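Local atomic coordinates of beta-galactosidase (Bacillus circulans, PDB entry 4MAD), a protein that probably hydrolyses terminal, non-reducing beta-D-galactose residues of beta-D-galactosides, as a family 35 glycoside hydrolase with a (beta/alpha)8 barrel. Residues Q78-E82 against V147-R151; I87-K92 against R151-L155; F361-A365 against E502-V508; W535-F541 against I574-K580. All coordinates share one frame; numbering follows the deposited sequence.

Contact 1: Q78-E82 against V147-R151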
# COMPACT_ATOMS: atom_id res chain seq x y z
N GLN A 78 18.93 -6.63 4.07
CA GLN A 78 18.52 -6.12 5.36
C GLN A 78 17.12 -6.54 5.65
O GLN A 78 16.24 -6.05 5.06
CB GLN A 78 18.52 -4.62 5.34
CG GLN A 78 18.33 -4.01 6.66
CD GLN A 78 17.67 -2.63 6.68
OE1 GLN A 78 17.80 -1.85 5.78
NE2 GLN A 78 16.99 -2.34 7.77
N PHE A 79 16.94 -7.46 6.57
CA PHE A 79 15.67 -8.07 6.80
C PHE A 79 14.98 -7.51 8.02
O PHE A 79 15.59 -7.34 9.00
CB PHE A 79 15.84 -9.57 6.90
CG PHE A 79 16.24 -10.19 5.63
CD1 PHE A 79 15.34 -10.40 4.65
CD2 PHE A 79 17.53 -10.50 5.39
CE1 PHE A 79 15.70 -10.94 3.51
CE2 PHE A 79 17.87 -11.03 4.23
CZ PHE A 79 16.97 -11.25 3.29
N VAL A 80 13.72 -7.19 7.91
CA VAL A 80 12.98 -6.53 8.97
C VAL A 80 11.70 -7.28 9.35
O VAL A 80 10.84 -7.45 8.57
CB VAL A 80 12.60 -5.08 8.56
CG1 VAL A 80 11.73 -4.47 9.57
CG2 VAL A 80 13.83 -4.23 8.37
N PHE A 81 11.65 -7.73 10.59
CA PHE A 81 10.47 -8.39 11.12
C PHE A 81 9.97 -7.85 12.48
O PHE A 81 9.40 -8.56 13.24
CB PHE A 81 10.59 -9.91 11.12
CG PHE A 81 10.73 -10.51 9.78
CD1 PHE A 81 9.66 -10.96 9.08
CD2 PHE A 81 11.95 -10.64 9.21
CE1 PHE A 81 9.83 -11.52 7.90
CE2 PHE A 81 12.09 -11.20 8.05
CZ PHE A 81 11.06 -11.64 7.39
N GLU A 82 10.14 -6.55 12.68
CA GLU A 82 9.89 -5.87 13.91
C GLU A 82 8.72 -4.93 13.78
O GLU A 82 8.42 -4.46 12.71
CB GLU A 82 11.12 -5.08 14.29
CG GLU A 82 12.40 -5.92 14.44
CD GLU A 82 13.04 -6.38 13.13
OE1 GLU A 82 13.37 -5.50 12.38
OE2 GLU A 82 13.25 -7.58 12.89
N VAL A 147 14.58 -16.53 3.86
CA VAL A 147 14.38 -15.91 5.15
C VAL A 147 12.95 -15.95 5.61
O VAL A 147 12.64 -16.27 6.70
CB VAL A 147 14.89 -14.48 5.13
CG1 VAL A 147 14.55 -13.75 6.33
CG2 VAL A 147 16.36 -14.48 5.02
N LEU A 148 12.09 -15.57 4.71
CA LEU A 148 10.71 -15.49 5.12
C LEU A 148 10.15 -16.81 5.61
O LEU A 148 9.54 -16.86 6.60
CB LEU A 148 9.85 -15.02 3.97
CG LEU A 148 8.36 -15.08 4.22
CD1 LEU A 148 7.98 -14.07 5.21
CD2 LEU A 148 7.53 -14.96 2.95
N PHE A 149 10.38 -17.89 4.89
CA PHE A 149 9.84 -19.18 5.26
C PHE A 149 10.39 -19.78 6.57
O PHE A 149 9.75 -20.54 7.24
CB PHE A 149 9.81 -20.13 4.08
CG PHE A 149 8.69 -19.84 3.15
CD1 PHE A 149 7.47 -20.36 3.35
CD2 PHE A 149 8.87 -18.98 2.12
CE1 PHE A 149 6.49 -20.08 2.51
CE2 PHE A 149 7.85 -18.68 1.28
CZ PHE A 149 6.68 -19.22 1.48
N GLU A 150 11.60 -19.38 6.86
CA GLU A 150 12.25 -19.75 8.08
C GLU A 150 11.47 -19.17 9.24
O GLU A 150 11.39 -19.78 10.23
CB GLU A 150 13.69 -19.28 8.09
CG GLU A 150 14.49 -19.87 9.17
CD GLU A 150 15.95 -19.40 9.20
OE1 GLU A 150 16.65 -19.49 8.20
OE2 GLU A 150 16.40 -18.94 10.27
N ARG A 151 10.99 -17.96 9.11
CA ARG A 151 10.15 -17.36 10.10
C ARG A 151 8.77 -17.99 10.19
O ARG A 151 8.25 -18.15 11.24
CB ARG A 151 10.02 -15.85 9.94
CG ARG A 151 11.30 -15.08 9.76
CD ARG A 151 12.21 -15.05 10.90
NE ARG A 151 13.44 -14.36 10.58
CZ ARG A 151 13.74 -13.17 11.04
NH1 ARG A 151 12.94 -12.53 11.86
NH2 ARG A 151 14.88 -12.65 10.72
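Phe79 and Phe81 sit on the loop that leads into helix 87-97 of the TIM barrel, and both lean on the side of helix 135-152 that carries Val147, Leu148 and Arg151. Val147 splits its methyls between them. Its CG2 rests over a face of the Phe79 ring, 3.8 Å from the centroid, while Val147 CG1 fills the gap between the two rings, 3.8 Å from Phe79 CD1 and 3.9 Å from Phe81 CE2. Replacing Phe79 with an alanine would probably leave Val147 CG2 without the ring face it rests on and open a gap beside the helix. Leu148 comes to Phe81 from the rim: CD1 stands near the ring plane, 4.1 Å from Phe81 CE1. Arg151 takes a face of the same ring. Chi1 (-49°) sets its CG beside the backbone N and over the ring centre, 4.2 Å from the centroid of Phe81; the bend at chi2 (-66°) then brings the guanidinium back across the CD2 side, with NH1 3.4 Å from Phe81 CD2. That CD2 lies over a face of the guanidinium, whose plane is tilted 39° from that of the ring. His72, at the end of helix 69-72, also stacks with Phe81. The backbone beneath the ring is pinned by its neighbour: Phe81 N donates to Glu82 OE2 at 2.8 Å, meeting that oxygen from above the carboxylate plane.

Contact 2: I87-K92 against R151-L155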
# COMPACT_ATOMS: atom_id res chain seq x y z
N ILE A 87 5.26 -10.22 11.33
CA ILE A 87 4.27 -11.12 10.83
C ILE A 87 4.10 -12.31 11.75
O ILE A 87 3.02 -12.77 11.96
CB ILE A 87 4.55 -11.50 9.39
CG1 ILE A 87 3.38 -12.21 8.80
CG2 ILE A 87 5.78 -12.28 9.27
CD1 ILE A 87 3.62 -12.59 7.43
N VAL A 88 5.17 -12.73 12.37
CA VAL A 88 5.01 -13.81 13.30
C VAL A 88 4.03 -13.46 14.46
O VAL A 88 3.16 -14.22 14.78
CB VAL A 88 6.36 -14.26 13.79
CG1 VAL A 88 6.24 -15.26 14.88
CG2 VAL A 88 7.12 -14.85 12.67
N ARG A 89 4.14 -12.29 15.04
CA ARG A 89 3.26 -11.87 16.09
C ARG A 89 1.84 -11.80 15.58
O ARG A 89 0.95 -12.20 16.24
CB ARG A 89 3.71 -10.53 16.59
CG ARG A 89 2.84 -9.94 17.69
CD ARG A 89 3.23 -8.52 18.04
NE ARG A 89 2.22 -7.88 18.86
CZ ARG A 89 2.32 -6.68 19.37
NH1 ARG A 89 3.38 -5.95 19.14
NH2 ARG A 89 1.34 -6.23 20.13
N PHE A 90 1.67 -11.30 14.37
CA PHE A 90 0.33 -11.14 13.86
C PHE A 90 -0.33 -12.49 13.74
O PHE A 90 -1.41 -12.69 14.20
CB PHE A 90 0.38 -10.45 12.50
CG PHE A 90 -0.93 -10.45 11.77
CD1 PHE A 90 -1.91 -9.58 12.09
CD2 PHE A 90 -1.17 -11.31 10.76
CE1 PHE A 90 -3.08 -9.59 11.45
CE2 PHE A 90 -2.36 -11.31 10.12
CZ PHE A 90 -3.28 -10.46 10.46
N ILE A 91 0.39 -13.42 13.13
CA ILE A 91 -0.14 -14.75 12.97
C ILE A 91 -0.41 -15.50 14.30
O ILE A 91 -1.42 -16.10 14.46
CB ILE A 91 0.75 -15.58 12.05
CG1 ILE A 91 0.79 -14.93 10.66
CG2 ILE A 91 0.29 -17.01 12.03
CD1 ILE A 91 1.57 -15.65 9.70
N LYS A 92 0.47 -15.38 15.25
CA LYS A 92 0.22 -15.91 16.59
C LYS A 92 -1.00 -15.27 17.21
O LYS A 92 -1.67 -15.89 17.94
CB LYS A 92 1.41 -15.71 17.48
CG LYS A 92 2.48 -16.67 17.22
CD LYS A 92 3.71 -16.29 17.97
CE LYS A 92 4.66 -17.40 18.00
NZ LYS A 92 5.69 -17.11 18.96
N ARG A 151 10.99 -17.96 9.11
CA ARG A 151 10.15 -17.36 10.10
C ARG A 151 8.77 -17.99 10.19
O ARG A 151 8.25 -18.15 11.24
CB ARG A 151 10.02 -15.85 9.94
CG ARG A 151 11.30 -15.08 9.76
CD ARG A 151 12.21 -15.05 10.90
NE ARG A 151 13.44 -14.36 10.58
CZ ARG A 151 13.74 -13.17 11.04
NH1 ARG A 151 12.94 -12.53 11.86
NH2 ARG A 151 14.88 -12.65 10.72
N LEU A 152 8.17 -18.26 9.06
CA LEU A 152 6.88 -18.88 8.97
C LEU A 152 6.83 -20.35 9.37
O LEU A 152 5.81 -20.86 9.69
CB LEU A 152 6.27 -18.72 7.60
CG LEU A 152 6.07 -17.33 7.03
CD1 LEU A 152 5.50 -17.42 5.66
CD2 LEU A 152 5.17 -16.56 7.92
N ARG A 153 7.94 -21.04 9.30
CA ARG A 153 7.92 -22.48 9.36
C ARG A 153 7.27 -23.03 10.66
O ARG A 153 6.46 -23.90 10.60
CB ARG A 153 9.32 -23.03 9.17
CG ARG A 153 9.36 -24.45 8.79
CD ARG A 153 10.72 -24.81 8.23
NE ARG A 153 10.85 -24.36 6.86
CZ ARG A 153 11.84 -23.63 6.35
NH1 ARG A 153 12.86 -23.21 7.04
NH2 ARG A 153 11.75 -23.29 5.10
N PRO A 154 7.57 -22.44 11.79
CA PRO A 154 7.01 -22.88 13.05
C PRO A 154 5.51 -22.70 13.05
O PRO A 154 4.85 -23.27 13.89
CB PRO A 154 7.59 -21.91 14.03
CG PRO A 154 8.74 -21.47 13.46
CD PRO A 154 8.50 -21.36 12.02
N LEU A 155 5.00 -21.87 12.16
CA LEU A 155 3.58 -21.51 12.15
C LEU A 155 2.69 -22.31 11.21
O LEU A 155 1.50 -22.18 11.23
CB LEU A 155 3.41 -20.02 11.94
CG LEU A 155 4.00 -19.08 12.97
CD1 LEU A 155 4.01 -17.72 12.42
CD2 LEU A 155 3.27 -19.18 14.29
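Leu155 N donates to Leu152 O at 2.8 Å, the bond that tightens the chain into a 3-10 turn as helix 135-152 runs out, and both of these leucines face helix 87-97. With the turn in place, Leu155 reaches in among Val88, Ile91 and Lys92 and uses both of its methyls. CD1 is the busier one: it lies 3.8 Å from Ile91 CG2 and 4.1 Å from Val88 CG1. CD2 goes the other way and meets the aliphatic part of Lys92, 3.9 Å from CG, with the two side chains at about a right angle. In the (beta/alpha)8 barrel these are consecutive outer helices: helix 87-97 leads into strand 100-104, and helix 135-152 follows that strand and precedes strand 163-167. Their packing is apolar, and no hydrogen bond crosses between the two segments. Behind them lies the barrel wall, where Ile163 of strand 163-167 is touched by both Ile91 and Leu155 and is joined to Leu155 through the backbone as well. Ile91 has CG1 beside its own backbone N (chi1 -62°) and its chain stretched out from there, which carries CD1 to 4.1 Å from Leu152 CD2. That same leucine methyl is approached by Ile87 CD1, at a looser 4.3 Å. Further out, where the helices come closest, Val88 turns CG2 against the root of Arg151: it sits 3.8 Å from Arg151 O and 4.1 Å from Arg151 CB, the two side chains crossing at about a right angle.

Contact 3: F361-A365 against E502-V508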
# COMPACT_ATOMS: atom_id res chain seq x y z
N PHE A 361 0.65 26.26 14.32
CA PHE A 361 1.99 26.02 13.91
C PHE A 361 2.77 27.30 14.18
O PHE A 361 2.59 28.24 13.51
CB PHE A 361 2.06 25.61 12.45
CG PHE A 361 1.47 24.26 12.16
CD1 PHE A 361 1.84 23.16 12.85
CD2 PHE A 361 0.55 24.12 11.20
CE1 PHE A 361 1.28 21.98 12.59
CE2 PHE A 361 0.02 22.94 10.94
CZ PHE A 361 0.37 21.88 11.62
N THR A 362 3.63 27.27 15.19
CA THR A 362 4.42 28.45 15.55
C THR A 362 5.80 28.43 14.91
O THR A 362 6.46 29.46 14.81
CB THR A 362 4.57 28.56 17.08
OG1 THR A 362 5.37 27.48 17.57
CG2 THR A 362 3.21 28.53 17.76
N GLU A 363 6.24 27.25 14.48
CA GLU A 363 7.55 27.10 13.86
C GLU A 363 7.44 26.62 12.42
O GLU A 363 6.53 25.87 12.08
CB GLU A 363 8.42 26.14 14.67
CG GLU A 363 8.31 26.32 16.18
CD GLU A 363 9.46 25.67 16.92
OE1 GLU A 363 10.53 26.31 17.05
OE2 GLU A 363 9.30 24.52 17.39
N HIS A 364 8.37 27.06 11.58
CA HIS A 364 8.38 26.68 10.20
C HIS A 364 9.81 26.52 9.61
O HIS A 364 10.74 27.16 10.01
CB HIS A 364 7.65 27.70 9.37
CG HIS A 364 6.47 28.32 10.03
ND1 HIS A 364 5.21 27.79 9.92
CD2 HIS A 364 6.33 29.47 10.72
CE1 HIS A 364 4.36 28.57 10.56
NE2 HIS A 364 5.01 29.59 11.06
N ALA A 365 9.95 25.65 8.64
CA ALA A 365 11.21 25.53 7.93
C ALA A 365 10.99 25.19 6.48
O ALA A 365 10.32 24.27 6.18
CB ALA A 365 12.05 24.54 8.56
N GLU A 502 15.60 22.37 12.02
CA GLU A 502 15.45 23.50 12.92
C GLU A 502 14.47 24.46 12.29
O GLU A 502 14.34 24.49 11.10
CB GLU A 502 16.77 24.20 13.19
CG GLU A 502 17.86 23.33 13.78
CD GLU A 502 17.68 23.03 15.27
OE1 GLU A 502 16.85 23.67 15.86
OE2 GLU A 502 18.40 22.21 15.84
N PHE A 503 13.83 25.27 13.10
CA PHE A 503 12.71 26.06 12.70
C PHE A 503 12.81 27.49 13.21
O PHE A 503 13.29 27.70 14.26
CB PHE A 503 11.42 25.48 13.29
CG PHE A 503 11.10 24.09 12.86
CD1 PHE A 503 10.21 23.86 11.87
CD2 PHE A 503 11.66 23.04 13.48
CE1 PHE A 503 9.94 22.60 11.47
CE2 PHE A 503 11.34 21.75 13.08
CZ PHE A 503 10.49 21.55 12.09
N THR A 504 12.24 28.43 12.48
CA THR A 504 11.98 29.81 12.93
C THR A 504 10.50 30.15 12.74
O THR A 504 9.78 29.42 12.19
CB THR A 504 12.61 30.93 12.10
OG1 THR A 504 13.52 30.44 11.16
CG2 THR A 504 13.20 31.95 12.98
N ALA A 505 10.12 31.34 13.21
CA ALA A 505 8.78 31.89 13.08
C ALA A 505 8.74 32.80 11.89
O ALA A 505 7.87 33.63 11.75
CB ALA A 505 8.45 32.72 14.24
N ASP A 506 9.66 32.60 10.98
CA ASP A 506 10.00 33.56 9.99
C ASP A 506 9.02 33.39 8.86
O ASP A 506 8.05 32.74 9.00
CB ASP A 506 11.39 33.29 9.47
CG ASP A 506 12.42 34.33 9.93
OD1 ASP A 506 12.16 34.99 10.93
OD2 ASP A 506 13.51 34.44 9.33
N GLU A 507 9.38 33.94 7.73
CA GLU A 507 8.57 34.03 6.51
C GLU A 507 8.24 32.63 6.05
O GLU A 507 9.01 31.75 6.27
CB GLU A 507 9.42 34.79 5.44
CG GLU A 507 9.17 34.44 3.95
CD GLU A 507 10.35 34.73 2.99
OE1 GLU A 507 10.21 35.59 2.10
OE2 GLU A 507 11.40 34.07 3.10
N VAL A 508 7.11 32.49 5.36
CA VAL A 508 6.73 31.26 4.67
C VAL A 508 6.22 31.64 3.27
O VAL A 508 5.42 32.56 3.13
CB VAL A 508 5.62 30.51 5.42
CG1 VAL A 508 4.82 29.64 4.46
CG2 VAL A 508 6.23 29.66 6.54
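His364 turns CG to the side of its own backbone N (chi1 -36°), which swings the imidazole under Val508, and Phe503 does likewise (chi1 -61°), which brings its ring edge to the backbone of His364, with CD1 also near Ala365 N. Between these two groups the chains pair: His364 N donates to Thr504 O at 2.8 Å, and Thr504 N returns a bond to His364 O at 3.2 Å. This is a single antiparallel bridge of the hydrogen-bonded kind, by which the loop 502-508 docks on strand 357-366 of the C-terminal beta-sheet. Glu363 and Ala365, in contrast, spend backbone bonds on strand 514-522. Val508 CG2 lies over a face of the His364 ring, 4.1 Å from its centroid, and Phe503 CD1 touches Ala365 CB at 3.8 Å. The ring's polar end belongs to another partner: His364 ND1 is hydrogen-bonded to His516 ND1. A leucine in place of His364 would probably leave His516 ND1 without its mate. Since two ND1 atoms share that bond, one imidazole must carry the proton there and the other must not, so the two rings' protonation is probably coupled, while the bridge itself relies on backbone alone.

Contact 4: W535-F541 against I574-K580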
# COMPACT_ATOMS: atom_id res chain seq x y z
N TRP A 535 -5.69 22.69 3.97
CA TRP A 535 -4.38 22.59 3.37
C TRP A 535 -4.47 22.08 1.94
O TRP A 535 -5.53 21.87 1.44
CB TRP A 535 -3.46 21.74 4.25
CG TRP A 535 -3.19 22.43 5.57
CD1 TRP A 535 -4.01 22.51 6.64
CD2 TRP A 535 -2.00 23.12 5.93
NE1 TRP A 535 -3.43 23.25 7.59
CE2 TRP A 535 -2.18 23.60 7.20
CE3 TRP A 535 -0.81 23.38 5.27
CZ2 TRP A 535 -1.21 24.33 7.86
CZ3 TRP A 535 0.15 24.10 5.92
CH2 TRP A 535 -0.06 24.58 7.19
N THR A 536 -3.32 21.95 1.28
CA THR A 536 -3.33 21.60 -0.12
C THR A 536 -2.74 20.23 -0.52
O THR A 536 -3.42 19.43 -1.04
CB THR A 536 -2.77 22.75 -0.99
OG1 THR A 536 -3.67 23.84 -0.94
CG2 THR A 536 -2.60 22.32 -2.39
N LYS A 537 -1.46 20.03 -0.27
CA LYS A 537 -0.87 18.75 -0.48
C LYS A 537 0.35 18.55 0.38
O LYS A 537 1.14 19.43 0.53
CB LYS A 537 -0.52 18.54 -1.91
CG LYS A 537 -0.06 17.14 -2.27
CD LYS A 537 0.05 16.93 -3.73
CE LYS A 537 0.01 15.49 -4.14
NZ LYS A 537 1.00 14.69 -3.52
N GLY A 538 0.47 17.36 0.92
CA GLY A 538 1.59 17.05 1.76
C GLY A 538 1.53 15.78 2.54
O GLY A 538 0.91 14.88 2.13
N VAL A 539 2.27 15.74 3.62
CA VAL A 539 2.30 14.63 4.54
C VAL A 539 2.34 15.14 5.99
O VAL A 539 2.62 16.27 6.23
CB VAL A 539 3.50 13.74 4.30
CG1 VAL A 539 3.40 13.08 2.96
CG2 VAL A 539 4.76 14.49 4.43
N VAL A 540 2.05 14.26 6.92
CA VAL A 540 2.08 14.59 8.32
C VAL A 540 2.81 13.54 9.17
O VAL A 540 2.67 12.40 8.94
CB VAL A 540 0.65 14.80 8.82
CG1 VAL A 540 0.64 15.22 10.22
CG2 VAL A 540 0.03 15.84 7.96
N PHE A 541 3.52 14.01 10.19
CA PHE A 541 4.24 13.17 11.14
C PHE A 541 3.70 13.43 12.53
O PHE A 541 3.46 14.53 12.87
CB PHE A 541 5.76 13.41 11.09
CG PHE A 541 6.36 13.20 9.73
CD1 PHE A 541 6.98 12.03 9.42
CD2 PHE A 541 6.22 14.14 8.75
CE1 PHE A 541 7.48 11.83 8.16
CE2 PHE A 541 6.74 13.93 7.52
CZ PHE A 541 7.32 12.79 7.23
N ILE A 574 4.33 17.52 13.00
CA ILE A 574 5.04 18.12 11.88
C ILE A 574 4.34 17.87 10.57
O ILE A 574 4.07 16.77 10.26
CB ILE A 574 6.46 17.57 11.75
CG1 ILE A 574 7.26 17.99 12.96
CG2 ILE A 574 7.13 18.15 10.57
CD1 ILE A 574 8.50 17.38 13.06
N LEU A 575 4.06 18.93 9.86
CA LEU A 575 3.29 18.84 8.66
C LEU A 575 4.12 19.40 7.57
O LEU A 575 4.58 20.46 7.73
CB LEU A 575 2.06 19.66 8.80
CG LEU A 575 1.12 19.79 7.65
CD1 LEU A 575 -0.29 20.00 8.08
CD2 LEU A 575 1.54 20.88 6.78
N LEU A 576 4.31 18.69 6.47
CA LEU A 576 5.01 19.23 5.31
C LEU A 576 3.96 19.56 4.29
O LEU A 576 3.27 18.71 3.86
CB LEU A 576 5.99 18.22 4.72
CG LEU A 576 6.69 18.54 3.40
CD1 LEU A 576 7.45 19.81 3.43
CD2 LEU A 576 7.59 17.40 2.89
N GLU A 577 3.84 20.82 3.95
CA GLU A 577 2.91 21.25 2.95
C GLU A 577 3.67 21.80 1.76
O GLU A 577 4.56 22.53 1.90
CB GLU A 577 1.98 22.31 3.47
CG GLU A 577 1.42 23.17 2.43
CD GLU A 577 0.29 22.53 1.62
OE1 GLU A 577 -0.51 21.79 2.20
OE2 GLU A 577 0.23 22.76 0.42
N LEU A 578 3.28 21.30 0.61
CA LEU A 578 3.89 21.60 -0.66
C LEU A 578 3.63 22.95 -1.27
O LEU A 578 4.46 23.48 -1.90
CB LEU A 578 3.65 20.50 -1.70
CG LEU A 578 4.11 19.11 -1.34
CD1 LEU A 578 3.88 18.11 -2.45
CD2 LEU A 578 5.49 19.10 -0.84
N HIS A 579 2.43 23.44 -1.15
CA HIS A 579 2.04 24.62 -1.88
C HIS A 579 1.49 25.81 -1.12
O HIS A 579 1.95 26.91 -1.30
CB HIS A 579 0.98 24.25 -2.88
CG HIS A 579 1.43 23.24 -3.86
ND1 HIS A 579 2.24 23.55 -4.92
CD2 HIS A 579 1.18 21.91 -3.95
CE1 HIS A 579 2.48 22.46 -5.61
NE2 HIS A 579 1.85 21.46 -5.05
N LYS A 580 0.45 25.56 -0.36
CA LYS A 580 -0.29 26.63 0.25
C LYS A 580 -0.34 26.46 1.75
O LYS A 580 -0.75 25.48 2.20
CB LYS A 580 -1.68 26.69 -0.31
CG LYS A 580 -1.74 27.10 -1.74
CD LYS A 580 -3.15 27.00 -2.21
CE LYS A 580 -3.39 27.53 -3.57
NZ LYS A 580 -4.76 27.23 -3.98
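Glu577 faces Trp535 and Thr536 across an antiparallel pair of strands, 537-542 and 569-577, in the sheet of the galactose-binding domain. Its CB packs 3.5 Å from Trp535 CZ3, and CG lies at the edge of the indole, in its plane. A bend at chi2 (77°) then turns the carboxylate back over the start of the other strand, with CD beside the Lys537 carbonyl. OE1 takes Thr536 N at 3.0 Å and Lys537 N at 3.2 Å, one from each face of the carboxylate plane, and Tyr550 OH as well. OE2 is gripped by its own chain as it leaves the strand: His579 N at 2.8 Å and Lys580 N at 2.9 Å, again from opposite faces. So many N-H donors hold the buried group against rotation and would probably stabilise its negative charge. Further along, Val539 pairs with Leu576 and Phe541 with Ile574 through reciprocal backbone bonds, while Leu578 N reaches Lys537 O at 2.8 Å, nearly straight. Gly538 sits with its CA only 3.2 Å from Leu576 O, and any CB there would run into that oxygen. On the face that carries Glu577, Leu575 reaches back to the indole: its CD2 stands over the six-membered ring of Trp535, 3.9 Å from the centroid.

In the fold
The four contacts form two pairs. Contacts 1 and 2, centres 10 Å apart, lie on the barrel, share Arg151 and helix 135-152, and touch where Phe81 CD1 meets Ile87 CG2 at 4.1 Å. Contacts 3 and 4, centres 14 Å apart, reach the same C-terminal sheet; Phe361 CE2 lies 3.6 Å from Trp535 CZ2, and His516 serves both, bonded to His364 and edge-to-face with Trp535. Contacts 1 and 4 come no closer than about 17 Å between nearest atoms. None lies at the predicted catalytic pair Glu171 and Glu247, though Phe541 of contact 4 touches Leu495, which lines a pocket occupied by 2-(2-methoxyethoxy)ethanol.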